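Local coordinates for putative uncharacterized protein (Pyrococcus abyssi virus 1, PDB 4HR1), which is of unknown function but forms a bromodomain-like helical bundle and comes from a virus that infects Pyrococcus abyssi, at the interface of chains A and B. Numbering follows the deposited sequence. Chains: chain A, Putative uncharacterized protein; chain B, Putative uncharacterized protein.

Contact 1: the interface of chains A and B. Residues chain A 55, 58; chain B 18, 21, 24-25.
A:Asn55 lays the end of its carboxamide over the methyl group of B:Ala21, and this pair hides most of the surface in the patch. The amide oxygen OD1 of A:Asn55 comes to 3.3 Å from CB of B:Ala21, with the amide carbon CG a little farther off, at 3.9 Å from the same methyl. The side chain gets there by setting CG anti to its own carbonyl carbon and beside the backbone N (chi1 -70°), which carries the amide over B:Ala21 towards the stem of B:Lys24. Lower on the side chain, CB of A:Asn55 faces the backbone carbonyl O of B:Ala21 at 3.6 Å.

The amide nitrogen turns the other way, towards B:Lys24. ND2 of A:Asn55 lies 4.0 Å from both CB and CD of B:Lys24, so it meets the aliphatic stem of the lysine, whose chain runs on extended beyond CG. The contact is therefore one of shape: within this patch no nitrogen or oxygen of one chain lies within bonding distance of one on the other.

A:Val58 continues the patch on the opposite flank of B:Ala21. Its CG1, anti to the backbone N (chi1 -174°), reaches CG2 of B:Thr18 at 3.9 Å, and the two side chains meet at about a right angle. The carbonyl O of B:Thr18 is similarly near, 3.8 Å from the same CG1 of A:Val58. The small side chain of B:Ala21 probably allows the close approach of the two helices. In the fold, the chain A residues lie near the C-terminal end of helix 34-63, while those of chain B lie on one side of helix 6-30.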
loop_
_atom_site.group_PDB
_atom_site.type_symbol
_atom_site.label_atom_id
_atom_site.label_comp_id
_atom_site.label_asym_id
_atom_site.label_seq_id
_atom_site.Cartn_x
_atom_site.Cartn_y
_atom_site.Cartn_z
ATOM N N ASN A 55 -11.483 0.530 -4.812
ATOM C CA ASN A 55 -11.708 1.398 -3.635
ATOM C C ASN A 55 -13.127 1.319 -3.133
ATOM O O ASN A 55 -13.374 1.451 -1.927
ATOM C CB ASN A 55 -11.437 2.876 -3.977
ATOM C CG ASN A 55 -10.005 3.259 -4.229
ATOM O OD1 ASN A 55 -9.058 2.541 -3.868
ATOM N ND2 ASN A 55 -9.823 4.439 -4.830
ATOM N N VAL A 58 -13.526 -1.443 -0.553
ATOM C CA VAL A 58 -12.931 -1.124 0.737
ATOM C C VAL A 58 -14.011 -0.449 1.606
ATOM O O VAL A 58 -14.247 -0.927 2.711
ATOM C CB VAL A 58 -11.640 -0.298 0.584
ATOM C CG1 VAL A 58 -10.944 -0.096 1.931
ATOM C CG2 VAL A 58 -10.697 -0.949 -0.425
ATOM N N THR B 18 -5.073 2.491 2.542
ATOM C CA THR B 18 -6.352 1.787 2.679
ATOM C C THR B 18 -7.398 2.743 3.217
ATOM O O THR B 18 -8.540 2.693 2.768
ATOM C CB THR B 18 -6.183 0.520 3.569
ATOM O OG1 THR B 18 -5.210 -0.332 2.965
ATOM C CG2 THR B 18 -7.475 -0.268 3.742
ATOM N N ALA B 21 -8.422 4.923 0.425
ATOM C CA ALA B 21 -9.242 4.088 -0.446
ATOM C C ALA B 21 -10.638 3.996 0.139
ATOM O O ALA B 21 -11.623 4.093 -0.584
ATOM C CB ALA B 21 -8.626 2.700 -0.578
ATOM N N LYS B 24 -12.234 7.636 -0.424
ATOM C CA LYS B 24 -12.618 7.751 -1.827
ATOM C C LYS B 24 -13.829 6.839 -2.136
ATOM O O LYS B 24 -14.698 7.207 -2.938
ATOM C CB LYS B 24 -11.434 7.390 -2.744
ATOM C CG LYS B 24 -10.339 8.434 -2.760
ATOM C CD LYS B 24 -9.465 8.293 -3.977
ATOM C CE LYS B 24 -8.342 9.287 -3.944
ATOM N NZ LYS B 24 -7.705 9.441 -5.279
ATOM N N GLY B 25 -13.866 5.679 -1.472
ATOM C CA GLY B 25 -14.924 4.683 -1.591
ATOM C C GLY B 25 -16.259 5.192 -1.104
ATOM O O GLY B 25 -17.273 4.986 -1.770
#

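Contact 2: the interface of chains A and B. Residues chain A 18, 21-22, 24; chain B 55, 58.
The methyl of A:Ala21 is pressed between B:Asn55 and B:Val58, and here the two chains fit tightly. CB of A:Ala21 sits 3.6 Å from CG of B:Asn55, with the amide oxygen also close by, and 3.9 Å from CG2 of B:Val58. B:Val58 holds its other branch, CG1, anti to the backbone N (chi1 175°), which turns that methyl towards the neighbouring turns of the chain A helix. There CG1 of B:Val58 approaches the carbonyl O of A:Thr18 at 3.6 Å and CB of A:Phe22 at 3.8 Å. The same methyl lies at the edge of the A:Phe22 ring and in its plane, near CD2, so the phenylalanine offers its rim and not a face. The threonine methyl CG2 of A:Thr18 adds a more distant contact, the two side chains crossing at about a right angle.

Away from this apolar part the fit is looser and more polar. The A:Lys24 chain is kinked beyond CB (chi2 113°), a poorly staggered path that leaves the place of its amine uncertain, and curls back towards the carboxamide of B:Asn55. NZ of A:Lys24 comes to 3.2 Å from ND2 of B:Asn55, yet the geometry does not make a hydrogen bond. Both groups would normally act as donors, so the approach probably brings no attraction, and this end of the contact probably contributes less to holding the chains together than the alanine and valine do.

Water takes part on the backbone side, between the two carbonyls of the central pair. Water 1 lies 2.9 Å from the carbonyl O of A:Ala21 and, bridging the two main chains, 2.5 Å from the carbonyl O of B:Asn55, a short distance to be read with caution.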
loop_
_atom_site.group_PDB
_atom_site.type_symbol
_atom_site.label_atom_id
_atom_site.label_comp_id
_atom_site.label_asym_id
_atom_site.label_seq_id
_atom_site.Cartn_x
_atom_site.Cartn_y
_atom_site.Cartn_z
ATOM N N THR A 18 4.891 -2.887 -2.194
ATOM C CA THR A 18 6.109 -3.258 -1.468
ATOM C C THR A 18 7.149 -3.833 -2.439
ATOM O O THR A 18 8.346 -3.539 -2.300
ATOM C CB THR A 18 5.786 -4.219 -0.321
ATOM O OG1 THR A 18 4.583 -3.822 0.365
ATOM C CG2 THR A 18 6.947 -4.371 0.657
ATOM N N ALA A 21 8.601 -0.879 -4.324
ATOM C CA ALA A 21 9.528 -0.208 -3.394
ATOM C C ALA A 21 10.860 -0.962 -3.380
ATOM O O ALA A 21 11.916 -0.335 -3.514
ATOM C CB ALA A 21 8.937 -0.169 -1.980
ATOM N N PHE A 22 10.791 -2.321 -3.302
ATOM C CA PHE A 22 11.943 -3.229 -3.300
ATOM C C PHE A 22 12.790 -3.054 -4.555
ATOM O O PHE A 22 14.001 -2.851 -4.435
ATOM C CB PHE A 22 11.466 -4.683 -3.153
ATOM C CG PHE A 22 12.550 -5.719 -2.976
ATOM C CD1 PHE A 22 13.174 -6.293 -4.078
ATOM C CD2 PHE A 22 12.906 -6.166 -1.711
ATOM C CE1 PHE A 22 14.157 -7.271 -3.914
ATOM C CE2 PHE A 22 13.874 -7.158 -1.553
ATOM C CZ PHE A 22 14.490 -7.709 -2.654
ATOM N N LYS A 24 12.797 -0.505 -6.799
ATOM C CA LYS A 24 13.267 0.886 -6.810
ATOM C C LYS A 24 14.585 0.984 -6.026
ATOM O O LYS A 24 15.587 1.478 -6.563
ATOM C CB LYS A 24 12.202 1.798 -6.174
ATOM C CG LYS A 24 11.869 3.044 -6.991
ATOM C CD LYS A 24 10.449 3.007 -7.546
ATOM C CE LYS A 24 9.531 4.038 -6.927
ATOM N NZ LYS A 24 8.956 3.574 -5.636
ATOM N N ASN B 55 11.286 4.251 1.148
ATOM C CA ASN B 55 11.301 3.057 0.295
ATOM C C ASN B 55 12.603 2.305 0.276
ATOM O O ASN B 55 12.561 1.072 0.193
ATOM C CB ASN B 55 10.859 3.371 -1.149
ATOM C CG ASN B 55 9.357 3.381 -1.380
ATOM O OD1 ASN B 55 8.541 2.865 -0.578
ATOM N ND2 ASN B 55 8.966 3.974 -2.500
ATOM N N VAL B 58 13.147 -0.949 2.265
ATOM C CA VAL B 58 12.544 -2.211 1.810
ATOM C C VAL B 58 13.667 -3.076 1.240
ATOM O O VAL B 58 13.860 -4.192 1.721
ATOM C CB VAL B 58 11.336 -2.064 0.828
ATOM C CG1 VAL B 58 10.859 -3.426 0.329
ATOM C CG2 VAL B 58 10.180 -1.322 1.487
HETATM O O HOH W 1 13.879 -0.283 -1.444
#

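Contacts 1 and 2 are centred about 22 Å apart and use the same positions with the chains exchanged: residues 55 and 58 of one chain meet Thr18, Ala21 and Lys24 of the other. This reciprocity suggests an approximately twofold, isologous pairing of the N-terminal helix of each chain with the region around residues 55-58 of the other, although the structure alone does not show that the dimer is the biological form. The match is inexact. Position 55 lies within helix 34-63 in chain A but in a break between helices 34-54 and 56-63 in chain B, and contact 2 buries somewhat more surface, 139 against 113 Å².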